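Local coordinates for thiosulfate reductase (Thermus thermophilus, PDB 2VPZ), which probably acts as a molybdenum- and iron-sulfur-dependent oxidoreductase of the molybdopterin family, reducing thiosulfate or polysulfide, at residues P98-E103 with W117-D122; Y462-V467 with M474-I479. All coordinates share one frame; numbering follows the deposited sequence.

Contact 1. Residues P98-E103 with W117-D122; sequences PLIRVE and WEEALD
The indole NE1 of Trp-117, whose N-H is donated to the backbone O of Asp-514, also lies 3.9 Å from CD of Pro-98; the hydrogen bond probably limits how far the ring beneath the proline can turn. In a strand-to-helix packing at the start of helix 117-134, the small antiparallel pair 99-101/112-114 is joined to the first helical turn by a CH-pi contact of Pro-98 with Trp-117. The evidence is direct: CG of Pro-98 stands 3.8 Å from the centroid of the Trp-117 five-membered ring and only 5° off its normal. The two side chains cross at about a right angle, with CD of Pro-98 over the NE1–CE2 side of the indole. One turn further along the helix, CB of Ala-120 meets CB of Pro-98 at 3.9 Å. Ile-100, two residues on and inside strand 99-101, also turns its CB toward the helix and continues the apolar seam. Its CG1 lies beside the backbone N (chi1 -56°), and the extended chain carries CD1 to Glu-119. That glutamate bends at chi2; its OE1 has a long, weak ion pair with Arg-113, while its CG takes the methyl CD1 of Ile-100 at 3.6 Å.

Contact 2. Residues Y462-V467 with M474-I479; sequences YVAIDV and MWADVI. With MGD (2-amino-5,6-dimercapto-7-methyl-3,7,8a,9-tetrahydro-8-oxa-1,3,9,10-tetraaza-anthracen-4-one guanosine dinucleotide), chain H.
Tyr-462 meets Asp-477 through both of its backbone polar atoms. Its N donates to OD2 of Asp-477 over 2.9 Å, reaching the carboxylate from above, 40° out of its plane, and its O accepts from N of Asp-477 at 3.1 Å. The other carboxylate oxygen, OD1, forms salt bridges with Arg-101 and Arg-107, so both ends of this buried acid have partners. CG of Tyr-462 is anti to the backbone N (chi1 161°), and the ring beyond it reaches the 474-479 segment: CB of Ala-476 sits 3.7 Å above the plane of the Tyr-462 ring, offset toward its rim, while the O of Trp-475 comes within 3.4 Å of CD2 at the ring edge. The phenolic OH bonds to His-472 O. Val-463 and Val-478 lie side by side, pointing the same way, and both touch Ile-124 of helix 117-134; CG1 of Val-463 is 4.2 Å from CB of Val-478. Ala-464 forms a parallel bridge with Ile-479, which places this contact at the edge of a five-stranded parallel sheet where strand 479-481 follows 462-466. The strand's C-terminal end then faces the molybdopterin guanine dinucleotide, as in Rossmann-like nucleotide-binding folds. Here O of Ile-465 accepts the guanine N2 at 3.0 Å, a nearly straight bond of 165°. Asp-466 spans the ribose diol with one oxygen for each hydroxyl: OD1 receives O3' at 2.7 Å and OD2 receives O2' at 2.6 Å. An alanine here would probably leave both ribose hydroxyls without their acceptor and the sugar less firmly placed. OD2 of Asp-466 carries a second load, since its anti lone pair accepts the N-H of Val-467, which, with the two ribose bonds, would help fix the rotation of the carboxylate.

The two contacts follow one another in sequence, yet their centres lie only about 10 Å apart and their segments touch directly. Arg-101 NH1 reaches Asp-477 OD1 at 2.7 Å in a salt bridge, and Leu-99 O lies 3.0 Å from Ile-479 N, a probable hydrogen bond. Residues 98-103 thus run beside the edge of the parallel sheet to which 462-467 belongs. On the helix side, Ala-120 of contact 1 packs on Val-478 of contact 2. Their relation to the cofactor differs: contact 2 binds the guanosine end of one molybdopterin guanine dinucleotide directly, whereas the side chain of Trp-117 in contact 1 stays about 9 Å from a bound dinucleotide.

Contact 1. Residues P98-E103 with W117-D122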
loop_
_atom_site.group_PDB
_atom_site.type_symbol
_atom_site.label_atom_id
_atom_site.label_comp_id
_atom_site.label_asym_id
_atom_site.label_seq_id
_atom_site.Cartn_x
_atom_site.Cartn_y
_atom_site.Cartn_z
ATOM N N PRO A 98 4.773 15.536 -58.826
ATOM C CA PRO A 98 5.179 16.943 -58.751
ATOM C C PRO A 98 3.926 17.746 -59.095
ATOM O O PRO A 98 3.005 17.250 -59.770
ATOM C CB PRO A 98 6.214 17.064 -59.890
ATOM C CG PRO A 98 6.749 15.721 -60.135
ATOM C CD PRO A 98 6.023 14.792 -59.073
ATOM N N LEU A 99 3.897 18.992 -58.677
ATOM C CA LEU A 99 2.751 19.846 -58.946
ATOM C C LEU A 99 3.183 21.260 -59.289
ATOM O O LEU A 99 4.116 21.778 -58.685
ATOM C CB LEU A 99 1.808 19.904 -57.732
ATOM C CG LEU A 99 1.164 18.601 -57.218
ATOM C CD1 LEU A 99 0.341 18.844 -55.926
ATOM C CD2 LEU A 99 0.293 17.993 -58.334
ATOM N N ILE A 100 2.538 21.891 -60.259
ATOM C CA ILE A 100 2.882 23.275 -60.539
ATOM C C ILE A 100 1.615 24.132 -60.423
ATOM O O ILE A 100 0.512 23.722 -60.802
ATOM C CB ILE A 100 3.583 23.484 -61.959
ATOM C CG1 ILE A 100 4.831 22.599 -62.089
ATOM C CG2 ILE A 100 3.996 24.981 -62.119
ATOM C CD1 ILE A 100 5.325 22.414 -63.542
ATOM N N ARG A 101 1.798 25.311 -59.848
ATOM C CA ARG A 101 0.750 26.302 -59.619
ATOM C C ARG A 101 0.106 26.817 -60.937
ATOM O O ARG A 101 0.797 27.376 -61.782
ATOM C CB ARG A 101 1.323 27.484 -58.828
ATOM C CG ARG A 101 0.484 27.989 -57.658
ATOM C CD ARG A 101 0.831 29.454 -57.303
ATOM N NE ARG A 101 0.618 30.377 -58.428
ATOM C CZ ARG A 101 1.560 31.003 -59.132
ATOM N NH1 ARG A 101 2.845 30.844 -58.863
ATOM N NH2 ARG A 101 1.209 31.810 -60.140
ATOM N N VAL A 102 -1.208 26.630 -61.092
ATOM C CA VAL A 102 -1.949 27.070 -62.281
ATOM C C VAL A 102 -1.643 28.593 -62.539
ATOM O O VAL A 102 -1.736 29.408 -61.613
ATOM C CB VAL A 102 -3.511 26.802 -62.102
ATOM C CG1 VAL A 102 -4.321 27.493 -63.193
ATOM C CG2 VAL A 102 -3.767 25.256 -62.147
ATOM N N GLU A 103 -1.233 28.959 -63.763
ATOM C CA GLU A 103 -0.867 30.343 -64.073
ATOM C C GLU A 103 -2.037 31.331 -63.900
ATOM O O GLU A 103 -3.144 31.100 -64.377
ATOM C CB GLU A 103 -0.209 30.502 -65.473
ATOM C CG GLU A 103 1.275 31.081 -65.469
ATOM C CD GLU A 103 1.716 31.739 -64.118
ATOM O OE1 GLU A 103 0.887 32.434 -63.475
ATOM O OE2 GLU A 103 2.902 31.583 -63.727
ATOM N N TRP A 117 8.545 15.034 -63.519
ATOM C CA TRP A 117 9.778 15.423 -62.817
ATOM C C TRP A 117 10.657 16.308 -63.710
ATOM O O TRP A 117 11.292 17.270 -63.242
ATOM C CB TRP A 117 10.583 14.205 -62.350
ATOM C CG TRP A 117 10.146 13.717 -60.996
ATOM C CD1 TRP A 117 9.370 12.614 -60.718
ATOM C CD2 TRP A 117 10.401 14.353 -59.725
ATOM N NE1 TRP A 117 9.136 12.537 -59.366
ATOM C CE2 TRP A 117 9.756 13.584 -58.733
ATOM C CE3 TRP A 117 11.118 15.500 -59.332
ATOM C CZ2 TRP A 117 9.799 13.928 -57.352
ATOM C CZ3 TRP A 117 11.168 15.853 -57.960
ATOM C CH2 TRP A 117 10.508 15.058 -56.991
ATOM N N GLU A 118 10.684 15.973 -64.994
ATOM C CA GLU A 118 11.451 16.691 -66.013
ATOM C C GLU A 118 10.944 18.131 -66.161
ATOM O O GLU A 118 11.717 19.097 -66.054
ATOM C CB GLU A 118 11.385 15.932 -67.355
ATOM C CG GLU A 118 11.800 14.432 -67.274
ATOM C CD GLU A 118 10.815 13.547 -66.454
ATOM O OE1 GLU A 118 9.585 13.682 -66.640
ATOM O OE2 GLU A 118 11.294 12.703 -65.658
ATOM N N GLU A 119 9.639 18.280 -66.365
ATOM C CA GLU A 119 9.000 19.594 -66.507
ATOM C C GLU A 119 9.101 20.476 -65.245
ATOM O O GLU A 119 9.359 21.683 -65.362
ATOM C CB GLU A 119 7.533 19.461 -66.946
ATOM C CG GLU A 119 6.598 20.462 -66.250
ATOM C CD GLU A 119 5.790 21.356 -67.198
ATOM O OE1 GLU A 119 5.991 22.595 -67.160
ATOM O OE2 GLU A 119 4.960 20.826 -67.971
ATOM N N ALA A 120 8.898 19.900 -64.059
ATOM C CA ALA A 120 8.983 20.658 -62.794
ATOM C C ALA A 120 10.428 21.103 -62.494
ATOM O O ALA A 120 10.656 22.243 -62.064
ATOM C CB ALA A 120 8.424 19.810 -61.591
ATOM N N LEU A 121 11.396 20.222 -62.740
ATOM C CA LEU A 121 12.802 20.544 -62.519
ATOM C C LEU A 121 13.357 21.619 -63.501
ATOM O O LEU A 121 14.198 22.432 -63.111
ATOM C CB LEU A 121 13.674 19.242 -62.521
ATOM C CG LEU A 121 13.608 18.387 -61.226
ATOM C CD1 LEU A 121 14.457 17.104 -61.370
ATOM C CD2 LEU A 121 14.091 19.204 -60.005
ATOM N N ASP A 122 12.846 21.656 -64.741
ATOM C CA ASP A 122 13.230 22.654 -65.777
ATOM C C ASP A 122 12.681 24.026 -65.381
ATOM O O ASP A 122 13.369 25.058 -65.439
ATOM C CB ASP A 122 12.652 22.347 -67.165
ATOM C CG ASP A 122 13.405 21.241 -67.928
ATOM O OD1 ASP A 122 14.460 20.797 -67.446
ATOM O OD2 ASP A 122 12.916 20.855 -69.014
#

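Contact 2. Residues Y462-V467 with M474-I479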
loop_
_atom_site.group_PDB
_atom_site.type_symbol
_atom_site.label_atom_id
_atom_site.label_comp_id
_atom_site.label_asym_id
_atom_site.label_seq_id
_atom_site.Cartn_x
_atom_site.Cartn_y
_atom_site.Cartn_z
ATOM N N TYR A 462 9.104 30.330 -55.256
ATOM C CA TYR A 462 9.041 29.666 -53.962
ATOM C C TYR A 462 8.779 28.145 -54.132
ATOM O O TYR A 462 7.687 27.708 -54.520
ATOM C CB TYR A 462 7.995 30.337 -53.019
ATOM C CG TYR A 462 7.529 29.487 -51.848
ATOM C CD1 TYR A 462 8.443 28.762 -51.066
ATOM C CD2 TYR A 462 6.164 29.348 -51.558
ATOM C CE1 TYR A 462 8.012 27.905 -50.027
ATOM C CE2 TYR A 462 5.716 28.501 -50.528
ATOM C CZ TYR A 462 6.641 27.776 -49.762
ATOM O OH TYR A 462 6.208 26.942 -48.763
ATOM N N VAL A 463 9.818 27.342 -53.910
ATOM C CA VAL A 463 9.701 25.896 -54.044
ATOM C C VAL A 463 9.691 25.207 -52.651
ATOM O O VAL A 463 10.387 25.625 -51.718
ATOM C CB VAL A 463 10.833 25.266 -54.954
ATOM C CG1 VAL A 463 10.423 23.855 -55.378
ATOM C CG2 VAL A 463 11.078 26.156 -56.213
ATOM N N ALA A 464 8.865 24.172 -52.488
ATOM C CA ALA A 464 8.772 23.415 -51.237
ATOM C C ALA A 464 8.860 21.916 -51.525
ATOM O O ALA A 464 8.108 21.405 -52.341
ATOM C CB ALA A 464 7.453 23.759 -50.478
ATOM N N ILE A 465 9.785 21.233 -50.842
ATOM C CA ILE A 465 10.044 19.779 -51.002
ATOM C C ILE A 465 9.576 19.139 -49.678
ATOM O O ILE A 465 10.155 19.385 -48.610
ATOM C CB ILE A 465 11.565 19.547 -51.275
ATOM C CG1 ILE A 465 12.115 20.683 -52.145
ATOM C CG2 ILE A 465 11.783 18.169 -51.929
ATOM C CD1 ILE A 465 13.517 20.449 -52.742
ATOM N N ASP A 466 8.550 18.285 -49.750
ATOM C CA ASP A 466 7.945 17.716 -48.538
ATOM C C ASP A 466 7.198 16.403 -48.823
ATOM O O ASP A 466 7.282 15.879 -49.937
ATOM C CB ASP A 466 6.923 18.751 -48.012
ATOM C CG ASP A 466 6.812 18.784 -46.457
ATOM O OD1 ASP A 466 7.188 19.825 -45.859
ATOM O OD2 ASP A 466 6.327 17.811 -45.863
ATOM N N VAL A 467 6.462 15.879 -47.845
ATOM C CA VAL A 467 5.653 14.670 -48.058
ATOM C C VAL A 467 4.131 14.843 -47.868
ATOM O O VAL A 467 3.330 14.246 -48.600
ATOM C CB VAL A 467 5.988 13.472 -47.138
ATOM C CG1 VAL A 467 5.050 12.278 -47.462
ATOM C CG2 VAL A 467 7.465 13.071 -47.245
ATOM N N MET A 474 1.209 24.193 -49.704
ATOM C CA MET A 474 0.183 24.592 -50.653
ATOM C C MET A 474 0.135 26.113 -50.955
ATOM O O MET A 474 -0.885 26.651 -51.386
ATOM C CB MET A 474 -1.204 24.048 -50.240
ATOM C CG MET A 474 -1.220 22.569 -49.790
ATOM S SD MET A 474 -0.486 21.428 -51.011
ATOM C CE MET A 474 -1.706 21.538 -52.388
ATOM N N TRP A 475 1.246 26.803 -50.692
ATOM C CA TRP A 475 1.424 28.237 -51.044
ATOM C C TRP A 475 2.546 28.309 -52.084
ATOM O O TRP A 475 2.939 29.398 -52.509
ATOM C CB TRP A 475 1.848 29.105 -49.857
ATOM C CG TRP A 475 0.722 29.642 -49.045
ATOM C CD1 TRP A 475 -0.289 28.928 -48.450
ATOM C CD2 TRP A 475 0.477 31.018 -48.723
ATOM N NE1 TRP A 475 -1.137 29.779 -47.780
ATOM C CE2 TRP A 475 -0.686 31.063 -47.920
ATOM C CE3 TRP A 475 1.146 32.216 -49.016
ATOM C CZ2 TRP A 475 -1.219 32.269 -47.430
ATOM C CZ3 TRP A 475 0.630 33.418 -48.534
ATOM C CH2 TRP A 475 -0.547 33.429 -47.732
ATOM N N ALA A 476 3.067 27.161 -52.496
ATOM C CA ALA A 476 4.180 27.110 -53.441
ATOM C C ALA A 476 3.937 27.077 -54.974
ATOM O O ALA A 476 2.884 26.582 -55.425
ATOM C CB ALA A 476 5.093 25.875 -53.070
ATOM N N ASP A 477 4.871 27.655 -55.752
ATOM C CA ASP A 477 4.867 27.551 -57.235
ATOM C C ASP A 477 5.732 26.234 -57.264
ATOM O O ASP A 477 6.884 26.278 -56.869
ATOM C CB ASP A 477 5.711 28.637 -57.987
ATOM C CG ASP A 477 5.768 29.983 -57.288
ATOM O OD1 ASP A 477 4.685 30.501 -56.945
ATOM O OD2 ASP A 477 6.890 30.520 -57.100
ATOM N N VAL A 478 5.209 25.099 -57.720
ATOM C CA VAL A 478 5.985 23.843 -57.678
ATOM C C VAL A 478 6.199 23.241 -56.277
ATOM O O VAL A 478 6.857 23.828 -55.377
ATOM C CB VAL A 478 7.449 23.884 -58.337
ATOM C CG1 VAL A 478 7.806 22.484 -58.910
ATOM C CG2 VAL A 478 7.567 24.939 -59.429
ATOM N N ILE A 479 5.622 22.045 -56.133
ATOM C CA ILE A 479 5.643 21.177 -54.961
ATOM C C ILE A 479 6.374 19.921 -55.477
ATOM O O ILE A 479 5.984 19.382 -56.504
ATOM C CB ILE A 479 4.177 20.749 -54.515
ATOM C CG1 ILE A 479 3.385 21.942 -53.989
ATOM C CG2 ILE A 479 4.251 19.625 -53.445
ATOM C CD1 ILE A 479 1.846 21.809 -54.088
HETATM P PB MGD H . 8.111 20.170 -38.059
HETATM O O1B MGD H . 6.867 20.838 -37.559
HETATM O O2B MGD H . 8.302 18.702 -37.831
HETATM O O3B MGD H . 9.289 21.141 -37.535
HETATM O O3A MGD H . 11.080 22.731 -36.790
HETATM P PA MGD H . 10.675 21.817 -38.034
HETATM O O1A MGD H . 11.556 20.606 -38.300
HETATM O O2A MGD H . 10.350 22.762 -39.136
HETATM O "O5'" MGD H . 8.211 20.350 -39.613
HETATM C "C5'" MGD H . 8.753 19.335 -40.458
HETATM C "C4'" MGD H . 8.264 19.649 -41.872
HETATM O "O4'" MGD H . 9.050 18.741 -42.635
HETATM C "C3'" MGD H . 6.826 19.305 -42.158
HETATM O "O3'" MGD H . 6.444 20.125 -43.271
HETATM C "C2'" MGD H . 6.929 17.824 -42.554
HETATM O "O2'" MGD H . 5.801 17.513 -43.329
HETATM C "C1'" MGD H . 8.231 17.769 -43.357
HETATM N N9 MGD H . 8.964 16.453 -43.482
HETATM C C8 MGD H . 9.035 15.490 -42.561
HETATM N N7 MGD H . 9.799 14.439 -42.938
HETATM C C5 MGD H . 10.307 14.733 -44.155
HETATM C C6 MGD H . 11.265 14.094 -45.162
HETATM O O6 MGD H . 11.779 12.933 -44.986
HETATM N N1 MGD H . 11.513 14.825 -46.298
HETATM C C2 MGD H . 10.969 16.053 -46.562
HETATM N N2 MGD H . 11.226 16.762 -47.704
HETATM N N3 MGD H . 10.149 16.635 -45.676
HETATM C C4 MGD H . 9.749 16.070 -44.489
HETATM C C10 MGD H . 11.872 22.220 -35.674
HETATM C C11 MGD H . 12.290 23.392 -34.851
HETATM O O11 MGD H . 11.125 24.207 -34.717
HETATM C C12 MGD H . 12.904 23.119 -33.528
HETATM S S12 MGD H . 14.181 21.992 -33.334
HETATM C C13 MGD H . 12.552 23.788 -32.430
HETATM S S13 MGD H . 13.129 23.540 -30.891
HETATM C C14 MGD H . 11.633 24.881 -32.361
HETATM N N15 MGD H . 10.441 24.454 -31.574
HETATM C C16 MGD H . 9.395 25.343 -31.629
HETATM C C17 MGD H . 8.356 25.545 -30.615
HETATM O O17 MGD H . 8.327 24.829 -29.570
HETATM N N18 MGD H . 7.458 26.511 -30.820
HETATM C C19 MGD H . 7.455 27.301 -31.912
HETATM N N19 MGD H . 6.481 28.236 -32.127
HETATM N N20 MGD H . 8.400 27.175 -32.845
HETATM C C21 MGD H . 9.348 26.245 -32.795
HETATM N N22 MGD H . 10.228 26.117 -33.794
HETATM C C23 MGD H . 11.368 25.266 -33.785
#